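Local atomic coordinates of CYCLIN domain-containing protein (Chaetomium thermophilum, PDB entry 6Z3U), a protein that probably serves as the cyclin H-type regulatory subunit of the CDK-activating kinase complex, partnering the kinase CDK7 and MAT1 in transcription and cell-cycle control. Residues Met128-Gln133 / Pro363-Leu368; Pro165-Ala170 / Asn367-Gln372; Phe232-Ser237 / Glu323-Met328; Arg254-Thr259 / Lys317-Ile322. All blocks are in the same frame, centred on the assembly; numbering follows the deposited sequence.

Interaction 1: Met128-Gln133 / Pro363-Leu368; sequences MTYPPQ and PDRWNL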
loop_
_atom_site.group_PDB
_atom_site.type_symbol
_atom_site.label_atom_id
_atom_site.label_comp_id
_atom_site.label_asym_id
_atom_site.label_seq_id
_atom_site.Cartn_x
_atom_site.Cartn_y
_atom_site.Cartn_z
ATOM N N MET A 128 25.847 12.452 -7.864
ATOM C CA MET A 128 26.338 13.571 -8.655
ATOM C C MET A 128 25.282 14.149 -9.588
ATOM O O MET A 128 25.549 15.167 -10.236
ATOM C CB MET A 128 27.552 13.132 -9.478
ATOM C CG MET A 128 28.728 12.683 -8.642
ATOM S SD MET A 128 30.142 12.190 -9.641
ATOM C CE MET A 128 29.777 10.468 -9.958
ATOM N N THR A 129 24.103 13.529 -9.678
ATOM C CA THR A 129 23.032 13.991 -10.553
ATOM C C THR A 129 21.981 14.814 -9.815
ATOM O O THR A 129 21.593 15.886 -10.288
ATOM C CB THR A 129 22.362 12.795 -11.239
ATOM O OG1 THR A 129 23.367 11.887 -11.707
ATOM C CG2 THR A 129 21.522 13.256 -12.418
ATOM N N TYR A 130 21.504 14.332 -8.667
ATOM C CA TYR A 130 20.479 15.019 -7.893
ATOM C C TYR A 130 20.950 15.223 -6.458
ATOM O O TYR A 130 21.639 14.360 -5.901
ATOM C CB TYR A 130 19.163 14.229 -7.909
ATOM C CG TYR A 130 18.614 13.990 -9.299
ATOM C CD1 TYR A 130 18.112 15.039 -10.060
ATOM C CD2 TYR A 130 18.596 12.715 -9.852
ATOM C CE1 TYR A 130 17.606 14.825 -11.331
ATOM C CE2 TYR A 130 18.093 12.491 -11.125
ATOM C CZ TYR A 130 17.600 13.550 -11.860
ATOM O OH TYR A 130 17.099 13.331 -13.127
ATOM N N PRO A 131 20.580 16.338 -5.831
ATOM C CA PRO A 131 21.180 16.705 -4.535
ATOM C C PRO A 131 20.650 15.852 -3.400
ATOM O O PRO A 131 19.451 15.890 -3.092
ATOM C CB PRO A 131 20.765 18.176 -4.360
ATOM C CG PRO A 131 19.522 18.324 -5.163
ATOM C CD PRO A 131 19.580 17.323 -6.286
ATOM N N PRO A 132 21.519 15.092 -2.722
ATOM C CA PRO A 132 21.037 14.280 -1.592
ATOM C C PRO A 132 20.523 15.106 -0.427
ATOM O O PRO A 132 19.679 14.619 0.334
ATOM C CB PRO A 132 22.271 13.456 -1.195
ATOM C CG PRO A 132 23.432 14.237 -1.696
ATOM C CD PRO A 132 22.965 14.915 -2.951
ATOM N N GLN A 133 21.012 16.335 -0.253
ATOM C CA GLN A 133 20.514 17.174 0.828
ATOM C C GLN A 133 19.027 17.454 0.664
ATOM O O GLN A 133 18.301 17.576 1.657
ATOM C CB GLN A 133 21.298 18.487 0.873
ATOM C CG GLN A 133 21.076 19.306 2.131
ATOM C CD GLN A 133 21.928 18.823 3.289
ATOM O OE1 GLN A 133 23.146 18.687 3.163
ATOM N NE2 GLN A 133 21.290 18.553 4.423
ATOM N N PRO A 363 25.258 20.454 -13.593
ATOM C CA PRO A 363 24.870 21.865 -13.435
ATOM C C PRO A 363 23.393 22.136 -13.667
ATOM O O PRO A 363 22.861 23.098 -13.097
ATOM C CB PRO A 363 25.741 22.585 -14.474
ATOM C CG PRO A 363 26.011 21.556 -15.511
ATOM C CD PRO A 363 26.086 20.238 -14.793
ATOM N N ASP A 364 22.711 21.336 -14.489
ATOM C CA ASP A 364 21.322 21.615 -14.840
ATOM C C ASP A 364 20.327 20.963 -13.888
ATOM O O ASP A 364 19.267 21.538 -13.615
ATOM C CB ASP A 364 21.041 21.147 -16.267
ATOM C CG ASP A 364 22.066 21.649 -17.250
ATOM O OD1 ASP A 364 22.267 22.879 -17.322
ATOM O OD2 ASP A 364 22.676 20.815 -17.949
ATOM N N ARG A 365 20.633 19.768 -13.389
ATOM C CA ARG A 365 19.690 19.021 -12.572
ATOM C C ARG A 365 19.828 19.281 -11.077
ATOM O O ARG A 365 18.930 18.897 -10.319
ATOM C CB ARG A 365 19.839 17.514 -12.815
ATOM C CG ARG A 365 19.434 17.028 -14.197
ATOM C CD ARG A 365 19.593 15.511 -14.275
ATOM N NE ARG A 365 18.615 14.879 -15.159
ATOM C CZ ARG A 365 18.795 14.621 -16.451
ATOM N NH1 ARG A 365 17.824 14.037 -17.140
ATOM N NH2 ARG A 365 19.932 14.942 -17.055
ATOM N N TRP A 366 20.908 19.917 -10.626
ATOM C CA TRP A 366 21.095 20.081 -9.188
ATOM C C TRP A 366 20.002 20.962 -8.593
ATOM O O TRP A 366 19.527 20.708 -7.479
ATOM C CB TRP A 366 22.475 20.667 -8.901
ATOM C CG TRP A 366 22.978 20.367 -7.521
ATOM C CD1 TRP A 366 22.993 21.208 -6.447
ATOM C CD2 TRP A 366 23.552 19.132 -7.071
ATOM N NE1 TRP A 366 23.542 20.574 -5.357
ATOM C CE2 TRP A 366 23.896 19.300 -5.715
ATOM C CE3 TRP A 366 23.814 17.903 -7.685
ATOM C CZ2 TRP A 366 24.478 18.282 -4.960
ATOM C CZ3 TRP A 366 24.396 16.895 -6.936
ATOM C CH2 TRP A 366 24.720 17.092 -5.588
ATOM N N ASN A 367 19.589 22.001 -9.317
ATOM C CA ASN A 367 18.528 22.896 -8.858
ATOM C C ASN A 367 17.193 22.284 -9.264
ATOM O O ASN A 367 16.772 22.387 -10.419
ATOM C CB ASN A 367 18.702 24.292 -9.441
ATOM C CG ASN A 367 17.784 25.310 -8.796
ATOM O OD1 ASN A 367 16.689 24.976 -8.344
ATOM N ND2 ASN A 367 18.226 26.557 -8.746
ATOM N N LEU A 368 16.522 21.648 -8.303
ATOM C CA LEU A 368 15.272 20.958 -8.601
ATOM C C LEU A 368 14.187 21.934 -9.033
ATOM O O LEU A 368 13.416 21.648 -9.956
ATOM C CB LEU A 368 14.818 20.164 -7.379
ATOM C CG LEU A 368 15.860 19.191 -6.828
ATOM C CD1 LEU A 368 15.420 18.668 -5.472
ATOM C CD2 LEU A 368 16.101 18.046 -7.800
#

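Interaction 2: Pro165-Ala170 / Asn367-Gln372; sequences PEEILA and NLVELQ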
loop_
_atom_site.group_PDB
_atom_site.type_symbol
_atom_site.label_atom_id
_atom_site.label_comp_id
_atom_site.label_asym_id
_atom_site.label_seq_id
_atom_site.Cartn_x
_atom_site.Cartn_y
_atom_site.Cartn_z
ATOM N N PRO A 165 8.287 25.892 0.629
ATOM C CA PRO A 165 7.924 24.479 0.445
ATOM C C PRO A 165 8.094 23.978 -0.978
ATOM O O PRO A 165 8.266 22.767 -1.166
ATOM C CB PRO A 165 6.450 24.437 0.872
ATOM C CG PRO A 165 5.947 25.811 0.626
ATOM C CD PRO A 165 7.104 26.742 0.864
ATOM N N GLU A 166 8.060 24.852 -1.984
ATOM C CA GLU A 166 8.204 24.388 -3.359
ATOM C C GLU A 166 9.531 23.677 -3.592
ATOM O O GLU A 166 9.634 22.875 -4.526
ATOM C CB GLU A 166 8.063 25.558 -4.337
ATOM C CG GLU A 166 9.032 26.706 -4.099
ATOM C CD GLU A 166 8.385 27.877 -3.384
ATOM O OE1 GLU A 166 8.700 29.034 -3.736
ATOM O OE2 GLU A 166 7.558 27.641 -2.480
ATOM N N GLU A 167 10.544 23.946 -2.766
ATOM C CA GLU A 167 11.824 23.266 -2.932
ATOM C C GLU A 167 11.697 21.767 -2.691
ATOM O O GLU A 167 12.475 20.982 -3.246
ATOM C CB GLU A 167 12.860 23.874 -1.985
ATOM C CG GLU A 167 13.312 25.270 -2.396
ATOM C CD GLU A 167 14.164 25.959 -1.345
ATOM O OE1 GLU A 167 13.778 25.942 -0.158
ATOM O OE2 GLU A 167 15.217 26.523 -1.710
ATOM N N ILE A 168 10.729 21.353 -1.878
ATOM C CA ILE A 168 10.528 19.936 -1.583
ATOM C C ILE A 168 9.657 19.268 -2.639
ATOM O O ILE A 168 9.919 18.130 -3.039
ATOM C CB ILE A 168 9.922 19.781 -0.172
ATOM C CG1 ILE A 168 10.854 20.394 0.879
ATOM C CG2 ILE A 168 9.665 18.313 0.139
ATOM C CD1 ILE A 168 10.273 20.441 2.278
ATOM N N LEU A 169 8.611 19.954 -3.108
ATOM C CA LEU A 169 7.721 19.360 -4.099
ATOM C C LEU A 169 8.439 19.085 -5.413
ATOM O O LEU A 169 8.082 18.143 -6.130
ATOM C CB LEU A 169 6.526 20.280 -4.346
ATOM C CG LEU A 169 5.627 20.575 -3.146
ATOM C CD1 LEU A 169 4.536 21.554 -3.546
ATOM C CD2 LEU A 169 5.023 19.301 -2.591
ATOM N N ALA A 170 9.447 19.893 -5.748
ATOM C CA ALA A 170 10.126 19.749 -7.031
ATOM C C ALA A 170 10.718 18.361 -7.221
ATOM O O ALA A 170 10.918 17.936 -8.363
ATOM C CB ALA A 170 11.232 20.796 -7.162
ATOM N N ASN A 367 19.589 22.001 -9.317
ATOM C CA ASN A 367 18.528 22.896 -8.858
ATOM C C ASN A 367 17.193 22.284 -9.264
ATOM O O ASN A 367 16.772 22.387 -10.419
ATOM C CB ASN A 367 18.702 24.292 -9.441
ATOM C CG ASN A 367 17.784 25.310 -8.796
ATOM O OD1 ASN A 367 16.689 24.976 -8.344
ATOM N ND2 ASN A 367 18.226 26.557 -8.746
ATOM N N LEU A 368 16.522 21.648 -8.303
ATOM C CA LEU A 368 15.272 20.958 -8.601
ATOM C C LEU A 368 14.187 21.934 -9.033
ATOM O O LEU A 368 13.416 21.648 -9.956
ATOM C CB LEU A 368 14.818 20.164 -7.379
ATOM C CG LEU A 368 15.860 19.191 -6.828
ATOM C CD1 LEU A 368 15.420 18.668 -5.472
ATOM C CD2 LEU A 368 16.101 18.046 -7.800
ATOM N N VAL A 369 14.097 23.087 -8.365
ATOM C CA VAL A 369 13.068 24.063 -8.713
ATOM C C VAL A 369 13.243 24.533 -10.151
ATOM O O VAL A 369 12.260 24.747 -10.870
ATOM C CB VAL A 369 13.097 25.245 -7.727
ATOM C CG1 VAL A 369 12.099 26.314 -8.158
ATOM C CG2 VAL A 369 12.798 24.761 -6.322
ATOM N N GLU A 370 14.490 24.719 -10.588
ATOM C CA GLU A 370 14.723 25.114 -11.974
ATOM C C GLU A 370 14.478 23.947 -12.923
ATOM O O GLU A 370 13.867 24.121 -13.982
ATOM C CB GLU A 370 16.144 25.648 -12.142
ATOM C CG GLU A 370 16.369 27.031 -11.543
ATOM C CD GLU A 370 15.544 28.119 -12.217
ATOM O OE1 GLU A 370 14.614 28.648 -11.572
ATOM O OE2 GLU A 370 15.824 28.439 -13.394
ATOM N N LEU A 371 14.951 22.752 -12.563
ATOM C CA LEU A 371 14.665 21.575 -13.375
ATOM C C LEU A 371 13.166 21.434 -13.612
ATOM O O LEU A 371 12.727 21.145 -14.731
ATOM C CB LEU A 371 15.217 20.322 -12.692
ATOM C CG LEU A 371 15.628 19.145 -13.584
ATOM C CD1 LEU A 371 15.811 17.881 -12.747
ATOM C CD2 LEU A 371 14.628 18.903 -14.701
ATOM N N GLN A 372 12.364 21.644 -12.568
ATOM C CA GLN A 372 10.915 21.570 -12.724
ATOM C C GLN A 372 10.393 22.705 -13.596
ATOM O O GLN A 372 9.474 22.505 -14.399
ATOM C CB GLN A 372 10.246 21.593 -11.350
ATOM C CG GLN A 372 8.745 21.352 -11.388
ATOM C CD GLN A 372 8.115 21.298 -10.006
ATOM O OE1 GLN A 372 7.117 20.609 -9.798
ATOM N NE2 GLN A 372 8.691 22.028 -9.057
#

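Interaction 3: Phe232-Ser237 / Glu323-Met328; sequences FHFTPS and EACRDM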
loop_
_atom_site.group_PDB
_atom_site.type_symbol
_atom_site.label_atom_id
_atom_site.label_comp_id
_atom_site.label_asym_id
_atom_site.label_seq_id
_atom_site.Cartn_x
_atom_site.Cartn_y
_atom_site.Cartn_z
ATOM N N PHE A 232 17.844 -5.325 0.607
ATOM C CA PHE A 232 18.067 -5.768 -0.763
ATOM C C PHE A 232 18.396 -7.252 -0.865
ATOM O O PHE A 232 18.188 -7.845 -1.929
ATOM C CB PHE A 232 19.208 -4.969 -1.405
ATOM C CG PHE A 232 18.961 -3.488 -1.460
ATOM C CD1 PHE A 232 17.873 -2.975 -2.146
ATOM C CD2 PHE A 232 19.832 -2.608 -0.842
ATOM C CE1 PHE A 232 17.651 -1.612 -2.199
ATOM C CE2 PHE A 232 19.615 -1.248 -0.893
ATOM C CZ PHE A 232 18.524 -0.749 -1.573
ATOM N N HIS A 233 18.894 -7.864 0.210
ATOM C CA HIS A 233 19.343 -9.246 0.169
ATOM C C HIS A 233 18.559 -10.182 1.076
ATOM O O HIS A 233 18.757 -11.399 0.992
ATOM C CB HIS A 233 20.830 -9.327 0.549
ATOM C CG HIS A 233 21.679 -8.303 -0.136
ATOM N ND1 HIS A 233 21.768 -8.206 -1.507
ATOM C CD2 HIS A 233 22.475 -7.327 0.363
ATOM C CE1 HIS A 233 22.583 -7.217 -1.825
ATOM N NE2 HIS A 233 23.026 -6.668 -0.708
ATOM N N PHE A 234 17.679 -9.663 1.931
ATOM C CA PHE A 234 16.981 -10.490 2.903
ATOM C C PHE A 234 15.530 -10.051 3.012
ATOM O O PHE A 234 15.182 -8.903 2.723
ATOM C CB PHE A 234 17.660 -10.426 4.275
ATOM C CG PHE A 234 19.117 -10.782 4.242
ATOM C CD1 PHE A 234 19.519 -12.106 4.174
ATOM C CD2 PHE A 234 20.087 -9.794 4.275
ATOM C CE1 PHE A 234 20.858 -12.438 4.141
ATOM C CE2 PHE A 234 21.428 -10.120 4.243
ATOM C CZ PHE A 234 21.815 -11.444 4.177
ATOM N N THR A 235 14.699 -10.976 3.419
ATOM C CA THR A 235 13.265 -10.821 3.596
ATOM C C THR A 235 12.964 -10.253 4.980
ATOM O O THR A 235 13.720 -10.487 5.927
ATOM C CB THR A 235 12.580 -12.174 3.426
ATOM O OG1 THR A 235 12.855 -12.680 2.114
ATOM C CG2 THR A 235 11.080 -12.073 3.608
ATOM N N PRO A 236 11.876 -9.488 5.135
ATOM C CA PRO A 236 11.537 -8.977 6.475
ATOM C C PRO A 236 11.551 -10.042 7.558
ATOM O O PRO A 236 11.997 -9.767 8.678
ATOM C CB PRO A 236 10.139 -8.384 6.266
ATOM C CG PRO A 236 10.175 -7.894 4.859
ATOM C CD PRO A 236 11.014 -8.895 4.094
ATOM N N SER A 237 11.077 -11.253 7.261
ATOM C CA SER A 237 11.182 -12.332 8.238
ATOM C C SER A 237 12.642 -12.655 8.520
ATOM O O SER A 237 13.035 -12.843 9.677
ATOM C CB SER A 237 10.451 -13.577 7.738
ATOM O OG SER A 237 11.052 -14.084 6.558
ATOM N N GLU A 323 22.253 -16.121 9.498
ATOM C CA GLU A 323 23.596 -15.830 9.989
ATOM C C GLU A 323 24.304 -14.842 9.071
ATOM O O GLU A 323 25.044 -13.967 9.537
ATOM C CB GLU A 323 24.399 -17.124 10.113
ATOM C CG GLU A 323 25.583 -17.050 11.071
ATOM C CD GLU A 323 25.167 -16.728 12.495
ATOM O OE1 GLU A 323 25.854 -15.916 13.150
ATOM O OE2 GLU A 323 24.149 -17.284 12.956
ATOM N N ALA A 324 24.088 -14.965 7.759
ATOM C CA ALA A 324 24.640 -13.987 6.828
ATOM C C ALA A 324 24.043 -12.608 7.078
ATOM O O ALA A 324 24.758 -11.599 7.059
ATOM C CB ALA A 324 24.389 -14.433 5.389
ATOM N N CYS A 325 22.731 -12.546 7.317
ATOM C CA CYS A 325 22.100 -11.274 7.657
ATOM C C CYS A 325 22.548 -10.789 9.030
ATOM O O CYS A 325 22.727 -9.584 9.242
ATOM C CB CYS A 325 20.580 -11.421 7.614
ATOM S SG CYS A 325 19.676 -9.905 7.992
ATOM N N ARG A 326 22.727 -11.714 9.975
ATOM C CA ARG A 326 23.176 -11.333 11.309
ATOM C C ARG A 326 24.521 -10.620 11.251
ATOM O O ARG A 326 24.761 -9.668 12.003
ATOM C CB ARG A 326 23.264 -12.574 12.198
ATOM C CG ARG A 326 23.247 -12.283 13.686
ATOM C CD ARG A 326 23.444 -13.559 14.493
ATOM N NE ARG A 326 23.329 -13.340 15.933
ATOM C CZ ARG A 326 24.335 -12.978 16.726
ATOM N NH1 ARG A 326 25.550 -12.780 16.228
ATOM N NH2 ARG A 326 24.124 -12.809 18.024
ATOM N N ASP A 327 25.409 -11.065 10.359
ATOM C CA ASP A 327 26.724 -10.443 10.245
ATOM C C ASP A 327 26.642 -9.088 9.550
ATOM O O ASP A 327 27.360 -8.151 9.918
ATOM C CB ASP A 327 27.675 -11.377 9.496
ATOM C CG ASP A 327 27.973 -12.651 10.271
ATOM O OD1 ASP A 327 28.047 -12.591 11.516
ATOM O OD2 ASP A 327 28.126 -13.714 9.633
ATOM N N MET A 328 25.776 -8.965 8.542
ATOM C CA MET A 328 25.616 -7.683 7.863
ATOM C C MET A 328 25.092 -6.616 8.817
ATOM O O MET A 328 25.552 -5.468 8.790
ATOM C CB MET A 328 24.681 -7.836 6.663
ATOM C CG MET A 328 24.476 -6.548 5.881
ATOM S SD MET A 328 23.692 -6.797 4.274
ATOM C CE MET A 328 24.906 -6.040 3.195
#

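Interaction 4: Arg254-Thr259 / Lys317-Ile322; sequences RLIQDT and KVLGTI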
loop_
_atom_site.group_PDB
_atom_site.type_symbol
_atom_site.label_atom_id
_atom_site.label_comp_id
_atom_site.label_asym_id
_atom_site.label_seq_id
_atom_site.Cartn_x
_atom_site.Cartn_y
_atom_site.Cartn_z
ATOM N N ARG A 254 15.545 -21.019 18.860
ATOM C CA ARG A 254 14.392 -21.779 19.328
ATOM C C ARG A 254 13.244 -21.700 18.331
ATOM O O ARG A 254 12.647 -22.719 17.968
ATOM C CB ARG A 254 13.948 -21.259 20.697
ATOM C CG ARG A 254 12.713 -21.949 21.270
ATOM C CD ARG A 254 12.842 -23.462 21.259
ATOM N NE ARG A 254 11.736 -24.107 21.963
ATOM C CZ ARG A 254 11.669 -24.253 23.283
ATOM N NH1 ARG A 254 10.620 -24.856 23.828
ATOM N NH2 ARG A 254 12.639 -23.790 24.062
ATOM N N LEU A 255 12.934 -20.490 17.864
ATOM C CA LEU A 255 11.790 -20.307 16.978
ATOM C C LEU A 255 11.985 -21.055 15.663
ATOM O O LEU A 255 11.048 -21.678 15.150
ATOM C CB LEU A 255 11.578 -18.814 16.733
ATOM C CG LEU A 255 10.202 -18.329 16.277
ATOM C CD1 LEU A 255 9.101 -18.936 17.131
ATOM C CD2 LEU A 255 10.146 -16.809 16.341
ATOM N N ILE A 256 13.199 -21.013 15.107
ATOM C CA ILE A 256 13.465 -21.698 13.847
ATOM C C ILE A 256 13.411 -23.209 14.033
ATOM O O ILE A 256 12.870 -23.932 13.188
ATOM C CB ILE A 256 14.819 -21.252 13.264
ATOM C CG1 ILE A 256 14.815 -19.742 13.012
ATOM C CG2 ILE A 256 15.120 -22.011 11.975
ATOM C CD1 ILE A 256 16.158 -19.181 12.597
ATOM N N GLN A 257 13.974 -23.715 15.134
ATOM C CA GLN A 257 13.962 -25.156 15.364
ATOM C C GLN A 257 12.536 -25.679 15.485
ATOM O O GLN A 257 12.205 -26.738 14.938
ATOM C CB GLN A 257 14.749 -25.500 16.631
ATOM C CG GLN A 257 16.240 -25.182 16.595
ATOM C CD GLN A 257 16.996 -25.905 15.501
ATOM O OE1 GLN A 257 16.641 -27.015 15.102
ATOM N NE2 GLN A 257 18.058 -25.272 15.012
ATOM N N ASP A 258 11.674 -24.943 16.192
ATOM C CA ASP A 258 10.321 -25.421 16.459
ATOM C C ASP A 258 9.523 -25.592 15.171
ATOM O O ASP A 258 8.895 -26.634 14.951
ATOM C CB ASP A 258 9.607 -24.454 17.406
ATOM C CG ASP A 258 9.939 -24.709 18.867
ATOM O OD1 ASP A 258 10.798 -25.574 19.147
ATOM O OD2 ASP A 258 9.337 -24.043 19.736
ATOM N N THR A 259 9.534 -24.576 14.304
ATOM C CA THR A 259 8.686 -24.622 13.116
ATOM C C THR A 259 9.112 -25.736 12.168
ATOM O O THR A 259 8.260 -26.390 11.553
ATOM C CB THR A 259 8.719 -23.273 12.395
ATOM O OG1 THR A 259 10.051 -22.999 11.946
ATOM C CG2 THR A 259 8.263 -22.165 13.328
ATOM N N LYS A 317 19.657 -24.219 5.482
ATOM C CA LYS A 317 19.841 -23.111 4.549
ATOM C C LYS A 317 19.224 -21.820 5.074
ATOM O O LYS A 317 19.746 -20.733 4.802
ATOM C CB LYS A 317 19.243 -23.458 3.184
ATOM C CG LYS A 317 19.533 -22.420 2.102
ATOM C CD LYS A 317 21.013 -22.315 1.770
ATOM C CE LYS A 317 21.254 -21.346 0.617
ATOM N NZ LYS A 317 21.062 -19.926 1.031
ATOM N N VAL A 318 18.120 -21.912 5.814
ATOM C CA VAL A 318 17.545 -20.718 6.425
ATOM C C VAL A 318 18.464 -20.196 7.522
ATOM O O VAL A 318 18.770 -19.000 7.582
ATOM C CB VAL A 318 16.132 -21.018 6.958
ATOM C CG1 VAL A 318 15.720 -19.993 8.006
ATOM C CG2 VAL A 318 15.132 -21.040 5.810
ATOM N N LEU A 319 18.928 -21.088 8.400
ATOM C CA LEU A 319 19.842 -20.675 9.461
ATOM C C LEU A 319 21.093 -20.024 8.886
ATOM O O LEU A 319 21.589 -19.029 9.427
ATOM C CB LEU A 319 20.212 -21.874 10.332
ATOM C CG LEU A 319 19.162 -22.287 11.364
ATOM C CD1 LEU A 319 19.502 -23.635 11.981
ATOM C CD2 LEU A 319 19.038 -21.223 12.446
ATOM N N GLY A 320 21.628 -20.583 7.799
ATOM C CA GLY A 320 22.775 -19.964 7.157
ATOM C C GLY A 320 22.457 -18.590 6.600
ATOM O O GLY A 320 23.299 -17.688 6.623
ATOM N N THR A 321 21.237 -18.410 6.087
ATOM C CA THR A 321 20.843 -17.108 5.560
ATOM C C THR A 321 20.708 -16.078 6.676
ATOM O O THR A 321 21.157 -14.936 6.530
ATOM C CB THR A 321 19.530 -17.227 4.785
ATOM O OG1 THR A 321 19.676 -18.190 3.733
ATOM C CG2 THR A 321 19.140 -15.884 4.184
ATOM N N ILE A 322 20.082 -16.459 7.793
ATOM C CA ILE A 322 19.953 -15.538 8.918
ATOM C C ILE A 322 21.329 -15.157 9.450
ATOM O O ILE A 322 21.571 -14.001 9.817
ATOM C CB ILE A 322 19.076 -16.152 10.025
ATOM C CG1 ILE A 322 17.716 -16.591 9.474
ATOM C CG2 ILE A 322 18.889 -15.156 11.164
ATOM C CD1 ILE A 322 16.891 -15.470 8.901
#

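Interaction 1: Met128-Gln133 / Pro363-Leu368
Trp-366 lays one face of its indole against the ring of Pro-131, a CH-pi contact in which Pro-131 CB stands 3.9 Å from the centroid of the five-membered ring of Trp-366. With CG anti to the backbone N (chi1 -157°), the end of the indole comes nearer to 128-133 and its CH2 meets Pro-132 CD, 3.8 Å away. Proline suits both places: its compact, rigid, puckered ring offers carbon to the indole and has no N-H to bury. Pro-131 and Leu-368 meet tip to tip, Pro-131 CD lying 3.9 Å from Leu-368 CD2. On the other flank Tyr-130 and Arg-365 cross obliquely, ring and guanidinium planes 84° apart. Arg-365 NE donates to Tyr-130 OH over 3.0 Å, a bent bond (135° at the hydrogen) that leaves the hydroxyl tilted from the guanidinium plane, while Thr-129 CG2 packs on Arg-365 CD. The charge of Arg-365 finds its stronger partner in Glu-82 of the kinase subunit, so this buried corner borders the cyclin–kinase interface. The contact joins the turn leading into helix 132-146 to the link between helices 343-358 and 368-380, with helix 25-48 packing against Met-128 and Thr-129.

Interaction 2: Pro165-Ala170 / Asn367-Gln372
The first turn of helix 368-380, the last helix of the modelled chain, rests here on the short helix 166-169 of the cyclin-like region. Asn-367 is the N-cap of that last helix: its OD1 accepts from Glu-370 N at 3.2 Å. The N-H points at the oxygen well (160°), but the donor sits above the carbonyl plane. Asparagine fits an N-cap because its short side chain can reach a backbone N-H that the first turn leaves without a helical acceptor.

Ala-170 carries the packing. Its methyl points at the incoming helix and meets Leu-368 CB at 3.6 Å from Ala-170 CB, and a side chain this small lets the backbones close to 5.5 Å between the CA atoms of Ala-170 and Val-369. Gln-372, with CG anti to the backbone N (chi1 -173°) and an extended chain, reaches across so that its NE2 lies 3.4 Å from Ala-170 CB; its OE1 accepts from Arg-376. Val-369 sends CG2, the branch beside its backbone N, to helix 166-169, 3.8 Å from Glu-167 CA and also against the aliphatic CG of that glutamate. The carboxylate of Glu-166 pairs with Arg-164. This is surface packing of an N-capped helix start against a short helix of the cyclin fold, where the small side chain of Ala-170, at its centre, permits the approach.

Interaction 3: Phe232-Ser237 / Glu323-Met328
The phenyl ring of Phe-234 is sandwiched: Cys-325 CB stands 3.4 Å above the centre of one face, a CH-pi contact, and His-233 CB, from the neighbouring residue, lies over the opposite face toward the rim. Met-328 SD comes to the edge of the same ring, a Met-aromatic contact at 5.4 Å from the centroid of Phe-234. All this belongs to the C-terminal cyclin domain, where the linker between helices 230-233 and 236-247 packs against helix 313-330. The imidazole of His-233 carries Phe-232 CB over one face, and Met-328 CE touches its edge 3.9 Å from His-233 CD2. Its ND1 is engaged with the backbone O of Phe-23, which helps fix the ring's rotation and leaves the carbon edge to meet the methionine.

Residue choice follows from shape. A cysteine on a helix is slim enough to let a flat ring lie close against it, and with SG anti to the backbone N (chi1 -179°) its sulfur too comes over the ring face, a Cys sulfur-aromatic contact. Methionine runs extended to SD, beside Phe-234, and bends at chi3 (-124°) to bring CE to His-233. Ala-324 adds a methyl at the ring's tip. Ile-239 of helix 236-247 packs on Phe-234 and on Cys-325, continuing the apolar core. The sulfur of Cys-325 stands 4.0 Å from the centroid of Phe-234, and its nearest ring atom is CD2, 3.7 Å from SG.

Interaction 4: Arg254-Thr259 / Lys317-Ile322
Lys-317 opens the segment without touching 254-259; its NZ forms a salt bridge with Asp-64 of the RING-type subunit, and its ammonium also makes a cation-pi contact with Phe-61 of that subunit. Val-318 turns toward the other helix, with CG1 4.5 Å from Ile-256 CG2, the loosest of the contacts. Leu-319 does most of the work. With CG anti to the carbonyl carbon (chi1 -79°), it slides past Ile-256 in the opposite direction, so that CD2 reaches Ile-256 CD1 at 3.5 Å. Its other methyl, CD1, lies 3.7 Å from Gln-257 NE2; the glutamine chain folds over at chi2 (-60°) and brings its amide across the leucine at about a right angle.

These are two neighbouring helices of the C-terminal cyclin domain, running nearly antiparallel (161°) with axes 11.3 Å apart, a wide spacing bridged mainly by branched aliphatic side chains, with no polar bond between the two segments. Thr-321 turns its hydroxyl back to its own helix, OG1 donating in the carbonyl plane to Lys-317 O at 2.8 Å; that oxygen also takes the N-H of Thr-321, so a threonine can be accommodated with its polar end satisfied. Ile-322, last in the segment, offers CG1 to Ile-256 CD1 at 4.3 Å, while helix 236-247 packs against it through Gln-238, Leu-241 and Ala-242.

From the N terminus, the chain first enters 128-133, whose partner 363-368 lies 230 residues on, so interaction 1 spans the longest loop. Interaction 2 starts at 165-170 and returns to 367-372, sharing Asn-367 and Leu-368 with interaction 1; the two adjoin through Leu-371, which packs on Tyr-130 and Arg-365. Together they fasten the C-terminal segment to the cyclin-like region. Within both loops lies interaction 3, and within that interaction 4, which uses the same helix 313-330; Phe-234 CE1 touches Thr-321 O, 3.5 Å away. This second pair joins helices within the C-terminal cyclin domain, on the opposite side of the chain's centre, with interactions 1 and 3 about 32 Å apart between centres.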